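Local atomic coordinates of aldehyde dehydrogenase family protein (Pseudomonas syringae pv. tomato, PDB entry 6X9L), a protein that oxidises long-chain aliphatic aldehydes, probably with NAD+ as the electron acceptor. Residues Ala54-Ala59 with Gly220-His225; Ala153-Trp158 with Asp229-Thr234; Thr178-Pro183 with Asn209-Ser214. The protein carries 1 engineered substitution. One frame throughout, in Å; residues are numbered along the deposited sequence.

Contact 1: Ala54-Ala59 with Gly220-His225; sequences ADVDRA and GAMAAH
Helices 53-71 and 215-224, packed beside each other on the strand 178-182 side of the Rossmann-like NAD-binding domain, meet through V56 and D57 on one and A221, M222 and H225 on the other. The apolar part centres on V56. It directs its side chain at the partner helix, and with CG1 anti to the backbone N (chi1 163°) that methyl lies 4.0 Å from A221 CB. The same CG1 sits 3.9 Å from M222 CG, the valine and methionine side chains crossing at about a right angle. One residue on from V56, and one turn on from A221, the contact becomes polar. H225 points its side chain at helix 53-71 and brings NE2 to 3.0 Å from D57 OD1. The oxygen lies near the imidazole plane, at the ring edge, while the carboxylate is turned 88° to the ring; the N-H points poorly, at 122°, and the bond is weak. ND1 of H225 takes the backbone N-H of D227, which fixes the ring's rotation from its other nitrogen. K252 NZ binds the carbonyl oxygens of M222 and H225. With ND1 an acceptor, NE2 carries the proton, a tautomer that the D57 carboxylate probably favours.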
loop_
_atom_site.group_PDB
_atom_site.type_symbol
_atom_site.label_atom_id
_atom_site.label_comp_id
_atom_site.label_asym_id
_atom_site.label_seq_id
_atom_site.Cartn_x
_atom_site.Cartn_y
_atom_site.Cartn_z
ATOM N N ALA A 54 26.786 1.071 6.061
ATOM C CA ALA A 54 27.131 1.892 7.223
ATOM C C ALA A 54 26.787 3.363 6.999
ATOM O O ALA A 54 26.379 4.066 7.935
ATOM C CB ALA A 54 28.618 1.740 7.548
ATOM N N ASP A 55 26.979 3.858 5.776
ATOM C CA ASP A 55 26.562 5.218 5.461
ATOM C C ASP A 55 25.044 5.370 5.551
ATOM O O ASP A 55 24.542 6.355 6.106
ATOM C CB ASP A 55 27.065 5.593 4.072
ATOM C CG ASP A 55 28.564 5.611 4.001
ATOM O OD1 ASP A 55 29.157 6.422 4.741
ATOM O OD2 ASP A 55 29.152 4.815 3.231
ATOM N N VAL A 56 24.299 4.406 5.008
ATOM C CA VAL A 56 22.848 4.432 5.124
ATOM C C VAL A 56 22.431 4.384 6.589
ATOM O O VAL A 56 21.408 4.960 6.968
ATOM C CB VAL A 56 22.240 3.274 4.307
ATOM C CG1 VAL A 56 20.808 2.999 4.723
ATOM C CG2 VAL A 56 22.295 3.575 2.827
ATOM N N ASP A 57 23.215 3.717 7.439
ATOM C CA ASP A 57 22.969 3.754 8.881
ATOM C C ASP A 57 23.107 5.169 9.447
ATOM O O ASP A 57 22.234 5.641 10.185
ATOM C CB ASP A 57 23.929 2.810 9.597
ATOM C CG ASP A 57 23.463 1.388 9.572
ATOM O OD1 ASP A 57 22.327 1.156 9.116
ATOM O OD2 ASP A 57 24.225 0.500 10.011
ATOM N N ARG A 58 24.210 5.856 9.139
ATOM C CA ARG A 58 24.367 7.213 9.656
ATOM C C ARG A 58 23.213 8.094 9.211
ATOM O O ARG A 58 22.713 8.928 9.975
ATOM C CB ARG A 58 25.693 7.812 9.193
ATOM C CG ARG A 58 26.910 6.999 9.568
ATOM C CD ARG A 58 28.190 7.721 9.181
ATOM N NE ARG A 58 28.343 8.984 9.903
ATOM C CZ ARG A 58 28.478 10.173 9.319
ATOM N NH1 ARG A 58 28.495 10.264 7.993
ATOM N NH2 ARG A 58 28.615 11.264 10.065
ATOM N N ALA A 59 22.763 7.911 7.981
ATOM C CA ALA A 59 21.703 8.760 7.469
ATOM C C ALA A 59 20.375 8.455 8.157
ATOM O O ALA A 59 19.666 9.379 8.581
ATOM C CB ALA A 59 21.602 8.615 5.953
ATOM N N GLY A 220 19.355 -1.396 -1.325
ATOM C CA GLY A 220 19.063 -2.615 -0.592
ATOM C C GLY A 220 19.111 -2.402 0.909
ATOM O O GLY A 220 18.226 -2.864 1.646
ATOM N N ALA A 221 20.149 -1.698 1.380
ATOM C CA ALA A 221 20.246 -1.349 2.789
ATOM C C ALA A 221 19.006 -0.602 3.256
ATOM O O ALA A 221 18.491 -0.873 4.346
ATOM C CB ALA A 221 21.501 -0.519 3.042
ATOM N N MET A 222 18.516 0.345 2.454
ATOM C CA MET A 222 17.336 1.111 2.845
ATOM C C MET A 222 16.106 0.213 2.933
ATOM O O MET A 222 15.369 0.240 3.930
ATOM C CB MET A 222 17.093 2.259 1.856
ATOM C CG MET A 222 18.001 3.470 2.053
ATOM S SD MET A 222 18.312 4.351 0.505
ATOM C CE MET A 222 17.131 5.685 0.502
ATOM N N ALA A 223 15.885 -0.613 1.899
ATOM C CA ALA A 223 14.695 -1.459 1.859
ATOM C C ALA A 223 14.626 -2.379 3.068
ATOM O O ALA A 223 13.527 -2.706 3.541
ATOM C CB ALA A 223 14.666 -2.271 0.561
ATOM N N ALA A 224 15.782 -2.781 3.595
ATOM C CA ALA A 224 15.854 -3.725 4.698
ATOM C C ALA A 224 16.060 -3.076 6.058
ATOM O O ALA A 224 16.126 -3.791 7.061
ATOM C CB ALA A 224 16.982 -4.730 4.459
ATOM N N HIS A 225 16.161 -1.765 6.136
ATOM C CA HIS A 225 16.590 -1.168 7.388
ATOM C C HIS A 225 15.494 -1.290 8.443
ATOM O O HIS A 225 14.331 -0.971 8.172
ATOM C CB HIS A 225 16.982 0.287 7.191
ATOM C CG HIS A 225 17.825 0.828 8.302
ATOM N ND1 HIS A 225 17.326 1.048 9.567
ATOM C CD2 HIS A 225 19.131 1.189 8.344
ATOM C CE1 HIS A 225 18.289 1.514 10.345
ATOM N NE2 HIS A 225 19.394 1.613 9.626
#

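Contact 2: Ala153-Trp158 with Asp229-Thr234; sequences ALITPW and DMISIT. With NAD (nicotinamide-adenine-dinucleotide), chain D.
A153 and I155 pair with I231 and I233 in the parallel core of the Rossmann-like sheet, strands 143-155 and 230-234 running only 7° apart. The backbone ladder alternates A153 N to M230 O, S232 N to A153 O, I155 N to S232 O and T234 N to I155 O. Its S232 N to A153 O bond is 2.8 Å long and nearly straight, at 169°. On the sheet face of A153 and I155, I231 CG1 lies 3.6 Å from A153 CB, and the CD1 tips of I155 and I231 meet at 3.9 Å. I155 CG2 and I233 CD1 lie against the adenosine ribose, 3.3 Å and 3.7 Å from NAD O4B. Separately, the ribose hydroxyl NAD O3B donates to the backbone T156 O at 2.8 Å. L154 and S232 occupy the other face, under helix 161-174, whose K168 NZ bonds both S232 OG and T234 OG1. Held there, T234 has CG2 anti to its backbone N, and the methyl lies over the nicotinamide ring, 3.4 Å from NAD C4N, the carbon that accepts hydride in this family. P157 packs across T234, its CD touching T234 O. Past it, W158 NE1 makes a weak bond to the pyrophosphate, 2.9 Å from NAD O2N.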
loop_
_atom_site.group_PDB
_atom_site.type_symbol
_atom_site.label_atom_id
_atom_site.label_comp_id
_atom_site.label_asym_id
_atom_site.label_seq_id
_atom_site.Cartn_x
_atom_site.Cartn_y
_atom_site.Cartn_z
ATOM N N ALA A 153 12.527 6.176 3.108
ATOM C CA ALA A 153 13.561 5.952 2.103
ATOM C C ALA A 153 13.027 6.317 0.724
ATOM O O ALA A 153 11.980 5.812 0.307
ATOM C CB ALA A 153 14.030 4.495 2.101
ATOM N N LEU A 154 13.746 7.183 0.016
ATOM C CA LEU A 154 13.355 7.607 -1.322
ATOM C C LEU A 154 14.430 7.213 -2.323
ATOM O O LEU A 154 15.609 7.554 -2.150
ATOM C CB LEU A 154 13.126 9.114 -1.370
ATOM C CG LEU A 154 12.395 9.662 -0.144
ATOM C CD1 LEU A 154 12.361 11.210 -0.195
ATOM C CD2 LEU A 154 10.990 9.045 0.004
ATOM N N ILE A 155 14.019 6.510 -3.374
ATOM C CA ILE A 155 14.909 6.079 -4.442
ATOM C C ILE A 155 14.336 6.587 -5.767
ATOM O O ILE A 155 13.148 6.380 -6.060
ATOM C CB ILE A 155 15.071 4.547 -4.448
ATOM C CG1 ILE A 155 15.581 4.062 -3.090
ATOM C CG2 ILE A 155 16.008 4.105 -5.529
ATOM C CD1 ILE A 155 15.610 2.559 -2.986
ATOM N N THR A 156 15.172 7.248 -6.563
ATOM C CA THR A 156 14.712 7.931 -7.759
ATOM C C THR A 156 15.533 7.568 -8.992
ATOM O O THR A 156 16.695 7.147 -8.890
ATOM C CB THR A 156 14.728 9.453 -7.541
ATOM O OG1 THR A 156 15.981 9.845 -6.980
ATOM C CG2 THR A 156 13.592 9.860 -6.600
ATOM N N PRO A 157 14.933 7.725 -10.201
ATOM C CA PRO A 157 15.619 7.360 -11.449
ATOM C C PRO A 157 16.332 8.554 -12.066
ATOM O O PRO A 157 16.372 9.633 -11.470
ATOM C CB PRO A 157 14.459 6.893 -12.324
ATOM C CG PRO A 157 13.367 7.912 -11.937
ATOM C CD PRO A 157 13.571 8.226 -10.464
ATOM N N TRP A 158 16.857 8.400 -13.285
ATOM C CA TRP A 158 17.689 9.444 -13.880
ATOM C C TRP A 158 17.004 10.263 -14.973
ATOM O O TRP A 158 17.598 11.242 -15.446
ATOM C CB TRP A 158 18.958 8.821 -14.459
ATOM C CG TRP A 158 18.666 7.616 -15.312
ATOM C CD1 TRP A 158 18.905 6.304 -14.988
ATOM C CD2 TRP A 158 18.098 7.605 -16.629
ATOM N NE1 TRP A 158 18.518 5.496 -16.012
ATOM C CE2 TRP A 158 18.021 6.266 -17.035
ATOM C CE3 TRP A 158 17.654 8.598 -17.504
ATOM C CZ2 TRP A 158 17.505 5.893 -18.289
ATOM C CZ3 TRP A 158 17.139 8.220 -18.738
ATOM C CH2 TRP A 158 17.070 6.894 -19.119
ATOM N N ASP A 229 10.444 3.473 8.210
ATOM C CA ASP A 229 9.031 3.158 8.325
ATOM C C ASP A 229 8.356 3.021 6.983
ATOM O O ASP A 229 7.285 2.417 6.904
ATOM C CB ASP A 229 8.334 4.250 9.132
ATOM C CG ASP A 229 9.012 4.492 10.452
ATOM O OD1 ASP A 229 9.094 3.519 11.229
ATOM O OD2 ASP A 229 9.491 5.630 10.694
ATOM N N MET A 230 8.960 3.573 5.938
ATOM C CA MET A 230 8.359 3.581 4.623
ATOM C C MET A 230 9.467 3.744 3.601
ATOM O O MET A 230 10.491 4.365 3.887
ATOM C CB MET A 230 7.339 4.703 4.466
ATOM C CG MET A 230 7.141 5.096 3.020
ATOM S SD MET A 230 5.938 6.390 2.804
ATOM C CE MET A 230 6.187 6.693 1.060
ATOM N N ILE A 231 9.256 3.165 2.418
ATOM C CA ILE A 231 10.157 3.311 1.284
ATOM C C ILE A 231 9.322 3.584 0.032
ATOM O O ILE A 231 8.278 2.957 -0.191
ATOM C CB ILE A 231 11.079 2.076 1.080
ATOM C CG1 ILE A 231 12.093 2.357 -0.035
ATOM C CG2 ILE A 231 10.278 0.823 0.719
ATOM C CD1 ILE A 231 13.362 1.524 0.052
ATOM N N SER A 232 9.772 4.551 -0.760
ATOM C CA SER A 232 9.130 4.931 -2.007
ATOM C C SER A 232 10.174 4.865 -3.115
ATOM O O SER A 232 11.259 5.449 -2.990
ATOM C CB SER A 232 8.522 6.342 -1.923
ATOM O OG SER A 232 7.876 6.676 -3.138
ATOM N N ILE A 233 9.860 4.145 -4.182
ATOM C CA ILE A 233 10.796 3.958 -5.277
ATOM C C ILE A 233 10.095 4.250 -6.593
ATOM O O ILE A 233 8.990 3.751 -6.848
ATOM C CB ILE A 233 11.402 2.541 -5.316
ATOM C CG1 ILE A 233 12.306 2.428 -6.550
ATOM C CG2 ILE A 233 10.298 1.467 -5.309
ATOM C CD1 ILE A 233 13.289 1.276 -6.529
ATOM N N THR A 234 10.756 5.060 -7.419
ATOM C CA THR A 234 10.441 5.274 -8.822
ATOM C C THR A 234 11.570 4.672 -9.655
ATOM O O THR A 234 12.702 5.170 -9.625
ATOM C CB THR A 234 10.284 6.762 -9.089
ATOM O OG1 THR A 234 9.162 7.240 -8.329
ATOM C CG2 THR A 234 10.096 7.030 -10.574
HETATM P PA NAD D . 16.019 1.324 -12.200
HETATM O O1A NAD D . 14.852 0.495 -11.796
HETATM O O2A NAD D . 17.098 0.548 -12.851
HETATM O O5B NAD D . 16.606 2.159 -10.945
HETATM C C5B NAD D . 15.786 3.043 -10.203
HETATM C C4B NAD D . 16.437 3.356 -8.848
HETATM O O4B NAD D . 16.553 2.158 -8.109
HETATM C C3B NAD D . 17.856 3.893 -8.969
HETATM O O3B NAD D . 18.052 4.852 -7.937
HETATM C C2B NAD D . 18.736 2.680 -8.715
HETATM O O2B NAD D . 19.986 3.009 -8.147
HETATM C C1B NAD D . 17.900 1.958 -7.697
HETATM N N9A NAD D . 18.089 0.513 -7.684
HETATM C C8A NAD D . 18.471 -0.322 -8.713
HETATM N N7A NAD D . 18.438 -1.588 -8.233
HETATM C C5A NAD D . 18.047 -1.560 -6.936
HETATM C C6A NAD D . 17.847 -2.549 -5.987
HETATM N N6A NAD D . 17.896 -3.833 -6.342
HETATM N N1A NAD D . 17.418 -2.189 -4.727
HETATM C C2A NAD D . 17.192 -0.870 -4.407
HETATM N N3A NAD D . 17.391 0.114 -5.353
HETATM C C4A NAD D . 17.816 -0.241 -6.587
HETATM O O3 NAD D . 15.459 2.557 -13.073
HETATM P PN NAD D . 15.713 2.894 -14.625
HETATM O O1N NAD D . 15.159 1.804 -15.464
HETATM O O2N NAD D . 17.109 3.322 -14.816
HETATM O O5D NAD D . 14.697 4.174 -14.607
HETATM C C5D NAD D . 13.725 4.298 -15.617
HETATM C C4D NAD D . 12.475 3.525 -15.191
HETATM O O4D NAD D . 11.769 4.260 -14.206
HETATM C C3D NAD D . 11.529 3.347 -16.363
HETATM O O3D NAD D . 10.879 2.106 -16.238
HETATM C C2D NAD D . 10.508 4.426 -16.116
HETATM O O2D NAD D . 9.265 4.147 -16.725
HETATM C C1D NAD D . 10.419 4.412 -14.593
HETATM N N1N NAD D . 9.784 5.665 -14.167
HETATM C C2N NAD D . 8.542 5.628 -13.595
HETATM C C3N NAD D . 7.907 6.808 -13.234
HETATM C C7N NAD D . 6.540 6.822 -12.622
HETATM O O7N NAD D . 6.133 8.023 -12.017
HETATM N N7N NAD D . 5.740 5.753 -12.662
HETATM C C4N NAD D . 8.533 8.028 -13.461
HETATM C C5N NAD D . 9.789 8.052 -14.052
HETATM C C6N NAD D . 10.405 6.860 -14.413
#

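Contact 3: Thr178-Pro183 with Asn209-Ser214; sequences TVVLKP and NLVNGS. With NAD (nicotinamide-adenine-dinucleotide), chain D.
K182 runs alongside the backbone of V211-S214, CG anti to its own backbone N, then folds at chi3 (84°) and chi4, which turns NZ onto G213 O at 2.9 Å. The ammonium arrives tilted from the G213 carbonyl plane and, on the ribose side, makes weak bonds to the adenosine hydroxyls, 3.0 Å to NAD O2B and longer to O3B; E185 adds a long, weak ion pair. P183 stands at about a right angle to both L210 and N212, its CG 4.2 Å from L210 CG and 3.6 Å from N212 OD1. A water joins the same corner, donating to P183 O and N212 OD1 and accepting from G213 N. Strands 178-182 and 208-210 are the two strands of a beta-alpha-beta unit whose helix, 188-201, covers P183 and L210. The parallel ladder between them runs N209 N to V179 O, L181 N to N209 O (2.7 Å) and V211 N to L181 O (3.0 Å). V180 crosses N209 at about a right angle under helix 53-71, CG2 lying 4.2 Å from N209 CB. The amide of N209 is fixed by D22 N on OD1 and G206 O on ND2, with a weak extra bond from ND2 to V179 O. S214 OG N-caps helix 215-224 through E217 N.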
loop_
_atom_site.group_PDB
_atom_site.type_symbol
_atom_site.label_atom_id
_atom_site.label_comp_id
_atom_site.label_asym_id
_atom_site.label_seq_id
_atom_site.Cartn_x
_atom_site.Cartn_y
_atom_site.Cartn_z
ATOM N N THR A 178 10.626 12.583 7.894
ATOM C CA THR A 178 12.057 12.768 7.774
ATOM C C THR A 178 12.546 11.753 6.746
ATOM O O THR A 178 11.968 10.675 6.608
ATOM C CB THR A 178 12.685 12.613 9.158
ATOM O OG1 THR A 178 13.541 13.729 9.413
ATOM C CG2 THR A 178 13.394 11.295 9.324
ATOM N N VAL A 179 13.566 12.110 5.973
ATOM C CA VAL A 179 13.771 11.467 4.683
ATOM C C VAL A 179 15.256 11.236 4.407
ATOM O O VAL A 179 16.100 12.096 4.692
ATOM C CB VAL A 179 13.125 12.321 3.577
ATOM C CG1 VAL A 179 14.167 12.857 2.611
ATOM C CG2 VAL A 179 12.051 11.527 2.883
ATOM N N VAL A 180 15.573 10.064 3.841
ATOM C CA VAL A 180 16.907 9.760 3.314
ATOM C C VAL A 180 16.758 9.335 1.855
ATOM O O VAL A 180 16.013 8.392 1.548
ATOM C CB VAL A 180 17.623 8.671 4.120
ATOM C CG1 VAL A 180 16.844 7.418 4.073
ATOM C CG2 VAL A 180 18.966 8.405 3.511
ATOM N N LEU A 181 17.460 10.032 0.961
ATOM C CA LEU A 181 17.279 9.912 -0.479
ATOM C C LEU A 181 18.509 9.274 -1.106
ATOM O O LEU A 181 19.638 9.701 -0.839
ATOM C CB LEU A 181 17.036 11.289 -1.115
ATOM C CG LEU A 181 17.284 11.424 -2.629
ATOM C CD1 LEU A 181 16.281 10.574 -3.422
ATOM C CD2 LEU A 181 17.230 12.876 -3.089
ATOM N N LYS A 182 18.292 8.256 -1.941
ATOM C CA LYS A 182 19.352 7.767 -2.812
ATOM C C LYS A 182 19.017 8.157 -4.242
ATOM O O LYS A 182 18.102 7.566 -4.838
ATOM C CB LYS A 182 19.520 6.250 -2.706
ATOM C CG LYS A 182 20.832 5.768 -3.345
ATOM C CD LYS A 182 20.766 4.352 -3.903
ATOM C CE LYS A 182 20.176 4.328 -5.310
ATOM N NZ LYS A 182 20.971 5.152 -6.264
ATOM N N PRO A 183 19.694 9.145 -4.830
ATOM C CA PRO A 183 19.429 9.488 -6.233
ATOM C C PRO A 183 19.959 8.397 -7.137
ATOM O O PRO A 183 20.712 7.517 -6.728
ATOM C CB PRO A 183 20.195 10.797 -6.463
ATOM C CG PRO A 183 20.711 11.220 -5.101
ATOM C CD PRO A 183 20.767 9.970 -4.251
ATOM N N ASN A 209 18.313 13.832 3.977
ATOM C CA ASN A 209 19.634 13.227 3.921
ATOM C C ASN A 209 19.863 12.599 2.557
ATOM O O ASN A 209 18.966 11.959 2.005
ATOM C CB ASN A 209 19.790 12.200 5.023
ATOM C CG ASN A 209 19.627 12.813 6.395
ATOM O OD1 ASN A 209 20.530 13.458 6.898
ATOM N ND2 ASN A 209 18.467 12.625 6.995
ATOM N N LEU A 210 21.071 12.799 2.019
ATOM C CA LEU A 210 21.451 12.338 0.689
ATOM C C LEU A 210 22.607 11.339 0.771
ATOM O O LEU A 210 23.660 11.634 1.357
ATOM C CB LEU A 210 21.843 13.529 -0.180
ATOM C CG LEU A 210 21.922 13.261 -1.676
ATOM C CD1 LEU A 210 21.725 14.555 -2.397
ATOM C CD2 LEU A 210 23.267 12.686 -2.012
ATOM N N VAL A 211 22.419 10.156 0.188
ATOM C CA VAL A 211 23.504 9.193 0.053
ATOM C C VAL A 211 23.538 8.713 -1.391
ATOM O O VAL A 211 22.507 8.341 -1.961
ATOM C CB VAL A 211 23.366 7.992 1.013
ATOM C CG1 VAL A 211 24.560 7.067 0.857
ATOM C CG2 VAL A 211 23.233 8.454 2.460
ATOM N N ASN A 212 24.722 8.718 -1.984
ATOM C CA ASN A 212 24.906 8.202 -3.326
ATOM C C ASN A 212 25.354 6.748 -3.267
ATOM O O ASN A 212 25.929 6.290 -2.275
ATOM C CB ASN A 212 25.926 9.047 -4.084
ATOM C CG ASN A 212 25.354 10.361 -4.541
ATOM O OD1 ASN A 212 24.209 10.422 -4.999
ATOM N ND2 ASN A 212 26.143 11.431 -4.419
ATOM N N GLY A 213 25.069 6.024 -4.337
ATOM C CA GLY A 213 25.582 4.675 -4.481
ATOM C C GLY A 213 24.690 3.832 -5.371
ATOM O O GLY A 213 23.722 4.308 -5.963
ATOM N N SER A 214 25.049 2.554 -5.453
ATOM C CA SER A 214 24.319 1.638 -6.309
ATOM C C SER A 214 22.962 1.311 -5.699
ATOM O O SER A 214 22.760 1.397 -4.480
ATOM C CB SER A 214 25.116 0.356 -6.520
ATOM O OG SER A 214 24.987 -0.495 -5.389
HETATM P PA NAD D . 16.019 1.324 -12.200
HETATM O O1A NAD D . 14.852 0.495 -11.796
HETATM O O2A NAD D . 17.098 0.548 -12.851
HETATM O O5B NAD D . 16.606 2.159 -10.945
HETATM C C5B NAD D . 15.786 3.043 -10.203
HETATM C C4B NAD D . 16.437 3.356 -8.848
HETATM O O4B NAD D . 16.553 2.158 -8.109
HETATM C C3B NAD D . 17.856 3.893 -8.969
HETATM O O3B NAD D . 18.052 4.852 -7.937
HETATM C C2B NAD D . 18.736 2.680 -8.715
HETATM O O2B NAD D . 19.986 3.009 -8.147
HETATM C C1B NAD D . 17.900 1.958 -7.697
HETATM N N9A NAD D . 18.089 0.513 -7.684
HETATM C C8A NAD D . 18.471 -0.322 -8.713
HETATM N N7A NAD D . 18.438 -1.588 -8.233
HETATM C C5A NAD D . 18.047 -1.560 -6.936
HETATM C C6A NAD D . 17.847 -2.549 -5.987
HETATM N N6A NAD D . 17.896 -3.833 -6.342
HETATM N N1A NAD D . 17.418 -2.189 -4.727
HETATM C C2A NAD D . 17.192 -0.870 -4.407
HETATM N N3A NAD D . 17.391 0.114 -5.353
HETATM C C4A NAD D . 17.816 -0.241 -6.587
HETATM O O3 NAD D . 15.459 2.557 -13.073
HETATM P PN NAD D . 15.713 2.894 -14.625
HETATM O O1N NAD D . 15.159 1.804 -15.464
HETATM O O2N NAD D . 17.109 3.322 -14.816
HETATM O O5D NAD D . 14.697 4.174 -14.607
HETATM C C5D NAD D . 13.725 4.298 -15.617
HETATM C C4D NAD D . 12.475 3.525 -15.191
HETATM O O4D NAD D . 11.769 4.260 -14.206
HETATM C C3D NAD D . 11.529 3.347 -16.363
HETATM O O3D NAD D . 10.879 2.106 -16.238
HETATM C C2D NAD D . 10.508 4.426 -16.116
HETATM O O2D NAD D . 9.265 4.147 -16.725
HETATM C C1D NAD D . 10.419 4.412 -14.593
HETATM N N1N NAD D . 9.784 5.665 -14.167
HETATM C C2N NAD D . 8.542 5.628 -13.595
HETATM C C3N NAD D . 7.907 6.808 -13.234
HETATM C C7N NAD D . 6.540 6.822 -12.622
HETATM O O7N NAD D . 6.133 8.023 -12.017
HETATM N N7N NAD D . 5.740 5.753 -12.662
HETATM C C4N NAD D . 8.533 8.028 -13.461
HETATM C C5N NAD D . 9.789 8.052 -14.052
HETATM C C6N NAD D . 10.405 6.860 -14.413
HETATM O O HOH W 1 23.308 8.111 -6.154
#

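All three contacts belong to the NAD-binding domain. Along the chain the segments come as 54-59, 153-158, 178-183, 209-214, 220-225 and 229-234, so contacts 1 and 2 interlock while contact 3 lies within the span of both. Contacts 2 and 3 share one sheet, centres 9 Å apart: strands 143-155 and 178-182 are neighbours, probably hydrogen-bonded from K182 N to L154 O, and both contacts touch NAD. Contact 1 joins two helices, 53-71 and 215-224, that pack against the sheet, 9 Å from contact 3 and 13 Å from contact 2 between centres. Its M222 CE reaches down to A153, L154 and V180, tying helix 215-224 to the strands that carry the cofactor.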